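Local coordinates for protein N(2),N(2)-dimethylguanosine tRNA methyltransferase (PDB 2DUL) that probably dimethylates N2 of guanine 26 in a number of tRNAs, with S-adenosyl-L-methionine as methyl donor, at residues A[291-294]-A[295-298]. Residues are numbered along the deposited sequence; the frame is centred on the assembly and turned at random.
Sequences VKEA and ESLS
The side chains of Glu293 and Leu297 cross at a slant where helix 284-295 runs out into a loop. Backbone hydrogen bonds set the frame. Glu295 N donates to Val291 O at 3.1 Å and Ser296 N to Lys292 O at 3.2 Å, both in the i to i+4 pattern of an alpha-helix. The next bond drops to i+3: Leu297 N reaches Ala294 O at 3.3 Å, from above the carbonyl plane and at a C=O...N angle of only 105°. Ser296 is the first residue to leave helical angles, and this is a tightening last turn at a helix C-terminus.

The hydroxyl of Ser296 adds a side-chain bond. OG donates to Glu293 O at 3.1 Å, tilted from the carbonyl plane. Its chi1 of 67° tucks OG between backbone N and carbonyl carbon, which turns it back to the last turn. Ser296 N also makes a weak bond to Glu293 O.

Van der Waals packing falls to Leu297. Its CD1 lies on the aliphatic Glu293 CG at 3.6 Å. Glu293 OE1 also comes against Leu297 CD1, at 3.5 Å. Glu293 has CG anti to the backbone N (chi1 179°) and then bends at chi2, which brings the carboxylate round to the leucine. With an alanine at Glu293, Leu297 CD1 would probably lose the CG that it packs on in this turn, leaving Leu297 less closely held on that side. Glu295 runs alongside Val291, pointing the same way, with Glu295 CG in van der Waals contact with Val291 O at 3.1 Å.

Lys302 NZ ties down the exit by bonding Glu295 O and Leu297 O. Glu293 and Leu297 pack on helix 33-46, where both touch Asn44. Ala294 is buried against Leu306 and Leu309 of helix 302-314, and Val291 and Glu295 also touch that helix.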
# COMPACT_ATOMS: atom_id res chain seq x y z
N VAL A 291 -14.17 5.90 -3.73
CA VAL A 291 -14.33 7.30 -4.12
C VAL A 291 -15.64 7.83 -3.55
O VAL A 291 -15.69 8.93 -3.00
CB VAL A 291 -14.35 7.46 -5.66
CG1 VAL A 291 -14.72 8.90 -6.03
CG2 VAL A 291 -12.99 7.11 -6.24
N LYS A 292 -16.69 7.02 -3.67
CA LYS A 292 -18.02 7.38 -3.19
C LYS A 292 -18.06 7.45 -1.67
O LYS A 292 -18.62 8.39 -1.09
CB LYS A 292 -19.04 6.37 -3.71
CG LYS A 292 -20.50 6.73 -3.48
CD LYS A 292 -20.96 6.35 -2.08
CE LYS A 292 -22.47 6.51 -1.95
NZ LYS A 292 -22.94 6.07 -0.61
N GLU A 293 -17.48 6.45 -1.01
CA GLU A 293 -17.45 6.41 0.44
C GLU A 293 -16.68 7.61 0.98
O GLU A 293 -17.08 8.23 1.97
CB GLU A 293 -16.79 5.12 0.93
CG GLU A 293 -16.71 5.00 2.46
CD GLU A 293 -18.07 4.79 3.11
OE1 GLU A 293 -18.14 4.81 4.36
OE2 GLU A 293 -19.06 4.59 2.37
N ALA A 294 -15.57 7.94 0.33
CA ALA A 294 -14.74 9.06 0.75
C ALA A 294 -15.52 10.37 0.68
O ALA A 294 -15.38 11.24 1.54
CB ALA A 294 -13.50 9.15 -0.12
N GLU A 295 -16.34 10.51 -0.36
CA GLU A 295 -17.14 11.72 -0.54
C GLU A 295 -18.18 11.90 0.55
O GLU A 295 -18.47 13.02 0.97
CB GLU A 295 -17.83 11.70 -1.91
CG GLU A 295 -16.87 11.80 -3.08
CD GLU A 295 -17.58 11.74 -4.42
OE1 GLU A 295 -18.19 10.69 -4.72
OE2 GLU A 295 -17.53 12.73 -5.17
N SER A 296 -18.75 10.79 1.03
CA SER A 296 -19.78 10.83 2.07
C SER A 296 -19.22 10.73 3.48
O SER A 296 -19.97 10.57 4.44
CB SER A 296 -20.79 9.71 1.85
OG SER A 296 -20.19 8.44 2.06
N LEU A 297 -17.90 10.83 3.62
CA LEU A 297 -17.27 10.76 4.93
C LEU A 297 -16.49 12.03 5.25
O LEU A 297 -15.95 12.68 4.36
CB LEU A 297 -16.30 9.57 5.01
CG LEU A 297 -16.83 8.16 5.21
CD1 LEU A 297 -15.67 7.17 5.17
CD2 LEU A 297 -17.57 8.06 6.54
N SER A 298 -16.45 12.38 6.53
CA SER A 298 -15.69 13.54 6.96
C SER A 298 -14.31 12.95 7.23
O SER A 298 -14.16 12.06 8.07
CB SER A 298 -16.29 14.13 8.23
OG SER A 298 -16.33 13.18 9.28